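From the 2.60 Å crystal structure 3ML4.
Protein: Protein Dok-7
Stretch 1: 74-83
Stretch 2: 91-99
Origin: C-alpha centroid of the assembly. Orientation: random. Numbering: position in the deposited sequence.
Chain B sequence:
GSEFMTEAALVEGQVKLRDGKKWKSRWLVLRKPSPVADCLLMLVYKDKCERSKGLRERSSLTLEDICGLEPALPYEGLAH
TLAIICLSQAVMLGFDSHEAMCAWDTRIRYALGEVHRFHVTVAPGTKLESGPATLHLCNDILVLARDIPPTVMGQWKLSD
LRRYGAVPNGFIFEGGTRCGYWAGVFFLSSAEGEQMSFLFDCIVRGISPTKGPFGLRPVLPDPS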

# COMPACT_ATOMS: atom_id res chain seq x y z
N PRO B 74 -26.39 13.93 -5.06
CA PRO B 74 -27.21 14.76 -4.18
C PRO B 74 -27.44 14.09 -2.83
O PRO B 74 -27.76 12.90 -2.78
CB PRO B 74 -28.52 14.91 -4.95
CG PRO B 74 -28.20 14.50 -6.37
CD PRO B 74 -27.16 13.45 -6.22
N TYR B 75 -27.28 14.85 -1.75
CA TYR B 75 -27.35 14.31 -0.40
C TYR B 75 -27.54 15.42 0.63
O TYR B 75 -26.74 16.37 0.68
CB TYR B 75 -26.07 13.52 -0.10
CG TYR B 75 -26.01 12.89 1.28
CD1 TYR B 75 -26.75 11.75 1.58
CD2 TYR B 75 -25.20 13.43 2.27
CE1 TYR B 75 -26.69 11.17 2.83
CE2 TYR B 75 -25.13 12.85 3.54
CZ TYR B 75 -25.88 11.72 3.80
OH TYR B 75 -25.82 11.14 5.05
N GLU B 76 -28.60 15.31 1.42
CA GLU B 76 -28.89 16.22 2.54
C GLU B 76 -28.83 17.71 2.18
O GLU B 76 -28.29 18.53 2.93
CB GLU B 76 -27.97 15.93 3.74
CG GLU B 76 -28.09 14.53 4.32
CD GLU B 76 -29.41 14.30 5.06
OE1 GLU B 76 -30.01 15.28 5.56
OE2 GLU B 76 -29.83 13.13 5.14
N GLY B 77 -29.37 18.05 1.01
CA GLY B 77 -29.46 19.44 0.57
C GLY B 77 -28.25 19.94 -0.18
O GLY B 77 -28.22 21.09 -0.62
N LEU B 78 -27.24 19.09 -0.34
CA LEU B 78 -26.01 19.49 -1.04
C LEU B 78 -25.85 18.75 -2.37
O LEU B 78 -26.34 17.62 -2.51
CB LEU B 78 -24.78 19.30 -0.15
CG LEU B 78 -24.38 20.48 0.75
CD1 LEU B 78 -25.28 20.61 1.96
CD2 LEU B 78 -22.92 20.38 1.19
N ALA B 79 -25.19 19.40 -3.32
CA ALA B 79 -25.02 18.86 -4.68
C ALA B 79 -23.55 18.61 -5.05
O ALA B 79 -23.25 17.76 -5.87
CB ALA B 79 -25.68 19.77 -5.71
N HIS B 80 -22.65 19.38 -4.45
CA HIS B 80 -21.23 19.15 -4.62
C HIS B 80 -20.69 18.38 -3.41
O HIS B 80 -20.09 18.93 -2.49
CB HIS B 80 -20.49 20.47 -4.84
CG HIS B 80 -21.00 21.26 -6.00
ND1 HIS B 80 -21.37 22.59 -5.90
CD2 HIS B 80 -21.22 20.91 -7.29
CE1 HIS B 80 -21.78 23.02 -7.08
NE2 HIS B 80 -21.70 22.02 -7.94
N THR B 81 -20.96 17.08 -3.43
CA THR B 81 -20.56 16.16 -2.38
C THR B 81 -19.65 15.10 -2.97
O THR B 81 -19.75 14.76 -4.16
CB THR B 81 -21.77 15.44 -1.77
OG1 THR B 81 -22.53 14.83 -2.82
CG2 THR B 81 -22.66 16.40 -1.01
N LEU B 82 -18.76 14.57 -2.14
CA LEU B 82 -17.93 13.44 -2.52
C LEU B 82 -18.17 12.28 -1.57
O LEU B 82 -18.27 12.47 -0.36
CB LEU B 82 -16.44 13.82 -2.54
CG LEU B 82 -15.42 12.75 -2.91
CD1 LEU B 82 -15.59 12.27 -4.36
CD2 LEU B 82 -13.99 13.26 -2.67
N ALA B 83 -18.29 11.09 -2.13
CA ALA B 83 -18.46 9.90 -1.33
C ALA B 83 -17.15 9.13 -1.31
O ALA B 83 -16.58 8.81 -2.35
CB ALA B 83 -19.57 9.04 -1.90
N VAL B 91 -18.54 7.78 3.62
CA VAL B 91 -18.26 9.07 4.25
C VAL B 91 -18.57 10.17 3.25
O VAL B 91 -17.97 10.23 2.18
CB VAL B 91 -16.79 9.17 4.72
CG1 VAL B 91 -16.47 10.58 5.22
CG2 VAL B 91 -16.51 8.14 5.81
N MSE B 92 -19.52 11.04 3.60
CA MSE B 92 -19.97 12.11 2.70
C MSE B 92 -19.30 13.44 3.00
O MSE B 92 -19.40 13.96 4.11
CB MSE B 92 -21.50 12.26 2.73
CG MSE B 92 -22.29 10.99 2.41
SE MSE B 92 -21.81 10.13 0.71
CE MSE B 92 -22.35 11.53 -0.54
N LEU B 93 -18.60 13.97 2.00
CA LEU B 93 -17.93 15.26 2.11
C LEU B 93 -18.75 16.33 1.39
O LEU B 93 -19.29 16.09 0.32
CB LEU B 93 -16.52 15.19 1.50
CG LEU B 93 -15.48 14.21 2.05
CD1 LEU B 93 -14.14 14.43 1.37
CD2 LEU B 93 -15.33 14.34 3.55
N GLY B 94 -18.81 17.52 1.99
CA GLY B 94 -19.61 18.61 1.45
C GLY B 94 -18.77 19.79 0.98
O GLY B 94 -18.05 20.39 1.77
N PHE B 95 -18.89 20.11 -0.30
CA PHE B 95 -18.16 21.22 -0.89
C PHE B 95 -19.12 22.26 -1.43
O PHE B 95 -20.26 21.95 -1.75
CB PHE B 95 -17.28 20.72 -2.03
CG PHE B 95 -16.35 19.62 -1.64
CD1 PHE B 95 -16.74 18.29 -1.76
CD2 PHE B 95 -15.08 19.91 -1.16
CE1 PHE B 95 -15.89 17.27 -1.40
CE2 PHE B 95 -14.21 18.88 -0.80
CZ PHE B 95 -14.62 17.56 -0.92
N ASP B 96 -18.63 23.49 -1.52
CA ASP B 96 -19.38 24.58 -2.12
C ASP B 96 -19.25 24.47 -3.63
O ASP B 96 -20.22 24.15 -4.32
CB ASP B 96 -18.81 25.93 -1.65
CG ASP B 96 -18.08 25.82 -0.32
OD1 ASP B 96 -18.49 25.01 0.54
OD2 ASP B 96 -17.07 26.55 -0.14
N SER B 97 -18.04 24.72 -4.11
CA SER B 97 -17.76 24.76 -5.54
C SER B 97 -17.64 23.37 -6.16
O SER B 97 -17.14 22.44 -5.53
CB SER B 97 -16.47 25.55 -5.79
OG SER B 97 -15.49 25.26 -4.81
N HIS B 98 -18.12 23.26 -7.40
CA HIS B 98 -17.96 22.07 -8.21
C HIS B 98 -16.48 21.71 -8.43
O HIS B 98 -16.10 20.55 -8.31
CB HIS B 98 -18.67 22.26 -9.56
CG HIS B 98 -18.59 21.07 -10.47
ND1 HIS B 98 -17.68 20.98 -11.50
CD2 HIS B 98 -19.31 19.92 -10.51
CE1 HIS B 98 -17.85 19.83 -12.14
NE2 HIS B 98 -18.82 19.17 -11.55
N GLU B 99 -15.66 22.71 -8.74
CA GLU B 99 -14.26 22.46 -9.11
C GLU B 99 -13.40 21.96 -7.95
O GLU B 99 -12.46 21.19 -8.16
CB GLU B 99 -13.62 23.65 -9.84
CG GLU B 99 -13.23 24.84 -8.97
CD GLU B 99 -12.39 25.87 -9.72
OE1 GLU B 99 -11.61 26.59 -9.05
OE2 GLU B 99 -12.49 25.97 -10.96

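This contact is an antiparallel pairing of two neighbouring strands, extended at one end by a histidine side chain that binds the backbone beyond the strand pairing. The strand axes approach to 4.6 Å, and their directions differ by 158°. Leu82 and Leu93 form the hydrogen-bonded pair. Leu82 N donates to Leu93 O at 2.9 Å, and Leu93 N donates to Leu82 O at 2.8 Å. Thr81 with Gly94 and Ala83 with Met92 are the flanking non-hydrogen-bonded pairs. Here CA-H groups face carbonyls instead, as in the 3.0 Å contact of Thr81 CA with Leu93 O. Next to the Thr81-Gly94 pair, Phe95 N donates to His80 O at 2.8 Å.

The side chains of Leu82 and Leu93 share one face of the sheet. Their closest atoms, Leu82 CD2 and Leu93 CD1, are 4.2 Å apart. Phe95 adds to this apolar packing through its ring edge, with Phe95 CE1 3.7 Å from Leu82 CB.

The other face carries Thr81, Ala83 and Met92. Met92 is selenomethionine, and Met92 SE lies 3.6 Å from Ala83 CB. Met92 CG sits over one face of the Tyr75 ring, 3.9 Å from the ring centroid, in a CH-pi contact. Gly94 leaves room on this face for Leu78. Leu78 CD2 packs 3.8 Å from Gly94 CA, and a CB at Gly94 would clash with that methyl. The Leu78 and Tyr75 backbones are tied together by a type I' turn, with Gly77 at phi/psi angles that call for glycine.

His80 ND1 donates to Asp96 O at 2.5 Å, a short bond with a bent angle of 136°. The backbone of Ser97 and His98 passes over one face of the His80 ring. The His80 and His98 rings meet obliquely, with centroids 5.6 Å apart and planes at 69°.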